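Local coordinates for protein prolyl oligopeptidase (Galerina marginata, PDB 5N4B) that cleaves peptide bonds after prolyl residues and macrocyclises peptide precursors in the biosynthesis of the amanitin toxins, at residues 367-379 / 385-397. The protein carries 1 engineered substitution. Residues are numbered along the deposited sequence; the frame is centred on the assembly and turned at random.
Sequences CANEEYFVAIYKR and IYLYSKAGVQLTR
F373 and A375 pair with Y388 and Y386 in the antiparallel hairpin at the middle of one four-stranded blade of the beta-propeller. Each couple is a hydrogen-bonded pair. The F373 N to Y388 O bond is 3.0 Å long and nearly straight at hydrogen (172°). On the face carrying these residues, the Y388 ring reaches A375, whose CB lies 3.8 Å from Y388 CE1. The side chain of Y377 crosses those of Y386 and Y388 at about a right angle. The edge of its ring meets Y386, with Y377 CD2 3.8 Å from Y386 CD1. Y386 OH turns to E384 for its hydrogen bond.

On the other face V374, I376, I385 and L387 are aliphatic. V374 and I385 lie side by side, with V374 CG1 3.9 Å from I385 CG2, and I376 runs alongside I385. V374, I376 and I385 pack against strands 405-409 and 416-423 of the next blade. With CG anti to the backbone N (chi1 -180°), the end of L387 swings toward the neighbouring strand, and L387 CD1 comes 4.0 Å from Y372 CB. L395 CD1 meets the Y372 ring at its edge. L395 and T396 form a classic beta bulge opposite L387.

At the turn end, E371 OE2 and K390 NZ are 4.5 Å apart, too far for a salt bridge. One water joins E371 OE2 to K390 NZ, and another joins E371 OE2 to K390 N. The contact thus combines a buried, largely apolar body with a hydrated charged end, where water probably screens the attraction.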
# COMPACT_ATOMS: atom_id res chain seq x y z
N CYS A 367 -10.08 12.32 16.62
CA CYS A 367 -10.46 13.29 17.61
C CYS A 367 -9.33 14.31 17.75
O CYS A 367 -8.16 13.92 17.80
CB CYS A 367 -10.67 12.57 18.94
SG CYS A 367 -11.17 13.61 20.33
N ALA A 368 -9.70 15.57 17.82
CA ALA A 368 -8.76 16.68 17.86
C ALA A 368 -9.16 17.67 18.93
O ALA A 368 -10.35 17.91 19.19
CB ALA A 368 -8.71 17.41 16.52
N ASN A 369 -8.15 18.27 19.55
CA ASN A 369 -8.39 19.29 20.58
C ASN A 369 -9.37 18.78 21.62
O ASN A 369 -10.33 19.47 22.00
CB ASN A 369 -8.86 20.62 19.97
CG ASN A 369 -8.88 21.77 20.97
OD1 ASN A 369 -8.07 21.80 21.90
ND2 ASN A 369 -9.79 22.73 20.75
N GLU A 370 -9.14 17.54 22.04
CA GLU A 370 -9.86 16.83 23.09
C GLU A 370 -11.30 16.44 22.78
O GLU A 370 -11.71 15.36 23.21
CB GLU A 370 -9.83 17.57 24.42
CG GLU A 370 -8.42 17.69 25.05
CD GLU A 370 -7.80 16.38 25.61
OE1 GLU A 370 -8.21 15.25 25.26
OE2 GLU A 370 -6.83 16.49 26.40
N GLU A 371 -12.06 17.28 22.08
CA GLU A 371 -13.50 17.08 21.99
C GLU A 371 -14.07 17.16 20.58
O GLU A 371 -15.26 16.88 20.40
CB GLU A 371 -14.24 18.07 22.89
CG GLU A 371 -14.12 19.49 22.53
CD GLU A 371 -15.04 20.37 23.40
OE1 GLU A 371 -14.86 20.35 24.64
OE2 GLU A 371 -15.95 21.03 22.84
N TYR A 372 -13.28 17.60 19.61
CA TYR A 372 -13.74 17.76 18.24
C TYR A 372 -13.38 16.52 17.43
O TYR A 372 -12.55 15.70 17.82
CB TYR A 372 -13.11 18.98 17.57
CG TYR A 372 -13.50 20.32 18.13
CD1 TYR A 372 -12.93 20.79 19.29
CD2 TYR A 372 -14.43 21.09 17.48
CE1 TYR A 372 -13.31 22.05 19.80
CE2 TYR A 372 -14.81 22.34 17.95
CZ TYR A 372 -14.24 22.81 19.13
OH TYR A 372 -14.59 24.06 19.65
N PHE A 373 -14.01 16.39 16.28
CA PHE A 373 -13.70 15.29 15.38
C PHE A 373 -13.44 15.85 14.00
O PHE A 373 -14.15 16.73 13.53
CB PHE A 373 -14.82 14.26 15.33
CG PHE A 373 -15.08 13.61 16.65
CD1 PHE A 373 -14.37 12.48 17.00
CD2 PHE A 373 -15.96 14.15 17.53
CE1 PHE A 373 -14.57 11.86 18.21
CE2 PHE A 373 -16.17 13.52 18.75
CZ PHE A 373 -15.50 12.41 19.10
N VAL A 374 -12.40 15.34 13.33
CA VAL A 374 -12.08 15.68 11.95
C VAL A 374 -12.37 14.43 11.14
O VAL A 374 -11.94 13.34 11.51
CB VAL A 374 -10.62 16.14 11.79
CG1 VAL A 374 -10.35 16.64 10.39
CG2 VAL A 374 -10.26 17.22 12.83
N ALA A 375 -13.16 14.58 10.06
CA ALA A 375 -13.61 13.45 9.25
C ALA A 375 -13.23 13.68 7.81
O ALA A 375 -13.35 14.79 7.29
CB ALA A 375 -15.14 13.35 9.31
N ILE A 376 -12.79 12.61 7.15
CA ILE A 376 -12.57 12.62 5.71
C ILE A 376 -13.60 11.69 5.10
O ILE A 376 -13.70 10.51 5.48
CB ILE A 376 -11.15 12.20 5.33
CG1 ILE A 376 -10.18 13.27 5.81
CG2 ILE A 376 -11.03 12.00 3.79
CD1 ILE A 376 -8.77 12.85 5.70
N TYR A 377 -14.38 12.25 4.18
CA TYR A 377 -15.33 11.51 3.35
C TYR A 377 -14.76 11.40 1.96
O TYR A 377 -14.20 12.37 1.40
CB TYR A 377 -16.66 12.23 3.28
CG TYR A 377 -17.52 12.01 4.47
CD1 TYR A 377 -18.31 10.90 4.54
CD2 TYR A 377 -17.54 12.90 5.52
CE1 TYR A 377 -19.12 10.64 5.65
CE2 TYR A 377 -18.36 12.68 6.61
CZ TYR A 377 -19.12 11.54 6.66
OH TYR A 377 -19.87 11.37 7.81
N LYS A 378 -14.89 10.23 1.39
CA LYS A 378 -14.48 9.98 0.02
C LYS A 378 -15.76 9.93 -0.82
O LYS A 378 -16.52 8.98 -0.70
CB LYS A 378 -13.68 8.69 -0.09
CG LYS A 378 -13.01 8.50 -1.44
CD LYS A 378 -12.31 7.18 -1.57
CE LYS A 378 -11.19 7.01 -0.52
NZ LYS A 378 -10.14 8.05 -0.59
N ARG A 379 -16.02 10.97 -1.61
CA ARG A 379 -17.23 11.08 -2.40
C ARG A 379 -16.79 11.09 -3.86
O ARG A 379 -15.99 11.96 -4.28
CB ARG A 379 -17.96 12.38 -2.04
CG ARG A 379 -19.29 12.48 -2.78
CD ARG A 379 -19.91 13.91 -2.69
NE ARG A 379 -19.81 14.31 -1.33
CZ ARG A 379 -20.61 13.90 -0.35
NH1 ARG A 379 -21.64 13.09 -0.60
NH2 ARG A 379 -20.35 14.33 0.89
N ILE A 385 -12.96 17.13 3.60
CA ILE A 385 -12.57 17.21 5.00
C ILE A 385 -13.57 18.06 5.76
O ILE A 385 -13.86 19.18 5.35
CB ILE A 385 -11.14 17.77 5.14
CG1 ILE A 385 -10.15 16.99 4.24
CG2 ILE A 385 -10.72 17.69 6.61
CD1 ILE A 385 -9.71 17.78 3.06
N TYR A 386 -14.04 17.56 6.91
CA TYR A 386 -15.02 18.26 7.74
C TYR A 386 -14.58 18.27 9.19
O TYR A 386 -14.03 17.30 9.69
CB TYR A 386 -16.43 17.63 7.65
CG TYR A 386 -16.99 17.67 6.25
CD1 TYR A 386 -16.72 16.65 5.36
CD2 TYR A 386 -17.71 18.74 5.80
CE1 TYR A 386 -17.21 16.70 4.07
CE2 TYR A 386 -18.22 18.78 4.55
CZ TYR A 386 -17.96 17.77 3.67
OH TYR A 386 -18.44 17.88 2.37
N LEU A 387 -14.94 19.35 9.90
CA LEU A 387 -14.79 19.48 11.34
C LEU A 387 -16.16 19.30 11.98
O LEU A 387 -17.13 19.92 11.53
CB LEU A 387 -14.20 20.85 11.67
CG LEU A 387 -13.98 21.10 13.14
CD1 LEU A 387 -12.89 20.20 13.72
CD2 LEU A 387 -13.59 22.58 13.31
N TYR A 388 -16.22 18.48 13.00
CA TYR A 388 -17.42 18.20 13.80
C TYR A 388 -17.20 18.58 15.25
O TYR A 388 -16.10 18.43 15.80
CB TYR A 388 -17.74 16.71 13.79
CG TYR A 388 -18.36 16.21 12.51
CD1 TYR A 388 -17.59 15.96 11.38
CD2 TYR A 388 -19.71 15.99 12.43
CE1 TYR A 388 -18.17 15.54 10.21
CE2 TYR A 388 -20.30 15.53 11.24
CZ TYR A 388 -19.50 15.30 10.16
OH TYR A 388 -20.11 14.87 8.99
N SER A 389 -18.26 19.04 15.89
CA SER A 389 -18.23 19.32 17.31
C SER A 389 -18.43 18.08 18.14
O SER A 389 -18.76 17.00 17.65
CB SER A 389 -19.35 20.31 17.65
OG SER A 389 -20.64 19.65 17.61
N LYS A 390 -18.28 18.25 19.46
CA LYS A 390 -18.52 17.17 20.40
C LYS A 390 -19.96 16.67 20.34
O LYS A 390 -20.21 15.53 20.71
CB LYS A 390 -18.19 17.68 21.82
CG LYS A 390 -19.12 18.76 22.37
CD LYS A 390 -18.78 19.14 23.82
CE LYS A 390 -19.83 20.08 24.39
NZ LYS A 390 -19.36 20.59 25.70
N ALA A 391 -20.90 17.52 19.91
CA ALA A 391 -22.29 17.14 19.77
C ALA A 391 -22.59 16.53 18.42
O ALA A 391 -23.77 16.31 18.10
CB ALA A 391 -23.20 18.33 20.03
N GLY A 392 -21.58 16.22 17.64
CA GLY A 392 -21.78 15.61 16.35
C GLY A 392 -22.32 16.54 15.30
O GLY A 392 -22.88 16.07 14.31
N VAL A 393 -22.12 17.84 15.45
CA VAL A 393 -22.59 18.79 14.46
C VAL A 393 -21.49 19.04 13.45
O VAL A 393 -20.36 19.37 13.84
CB VAL A 393 -23.05 20.11 15.11
CG1 VAL A 393 -23.50 21.09 14.04
CG2 VAL A 393 -24.16 19.89 16.11
N GLN A 394 -21.79 18.89 12.17
CA GLN A 394 -20.81 19.25 11.15
C GLN A 394 -20.69 20.76 11.12
O GLN A 394 -21.67 21.45 10.80
CB GLN A 394 -21.27 18.71 9.81
CG GLN A 394 -20.15 18.71 8.78
CD GLN A 394 -20.68 18.28 7.44
OE1 GLN A 394 -20.70 17.08 7.12
NE2 GLN A 394 -21.10 19.23 6.67
N LEU A 395 -19.51 21.29 11.44
CA LEU A 395 -19.30 22.72 11.60
C LEU A 395 -18.87 23.40 10.33
O LEU A 395 -19.35 24.51 10.04
CB LEU A 395 -18.25 22.98 12.69
CG LEU A 395 -18.61 22.50 14.11
CD1 LEU A 395 -17.46 22.71 15.05
CD2 LEU A 395 -19.85 23.17 14.64
N THR A 396 -17.97 22.77 9.59
CA THR A 396 -17.40 23.43 8.44
C THR A 396 -16.70 22.38 7.57
O THR A 396 -16.26 21.33 8.07
CB THR A 396 -16.44 24.55 8.85
OG1 THR A 396 -16.06 25.33 7.70
CG2 THR A 396 -15.23 24.05 9.48
N ARG A 397 -16.58 22.71 6.30
CA ARG A 397 -15.75 21.97 5.36
C ARG A 397 -14.41 22.70 5.27
O ARG A 397 -14.37 23.93 5.11
CB ARG A 397 -16.39 21.89 3.99
CG ARG A 397 -15.53 21.06 3.00
CD ARG A 397 -16.27 20.72 1.76
NE ARG A 397 -15.40 20.03 0.83
CZ ARG A 397 -15.76 19.73 -0.38
NH1 ARG A 397 -16.99 20.01 -0.79
NH2 ARG A 397 -14.92 19.18 -1.19
O HOH W 1 -16.83 20.65 20.32
O HOH W 2 -16.48 20.76 26.38
O HOH W 3 -17.36 22.58 24.64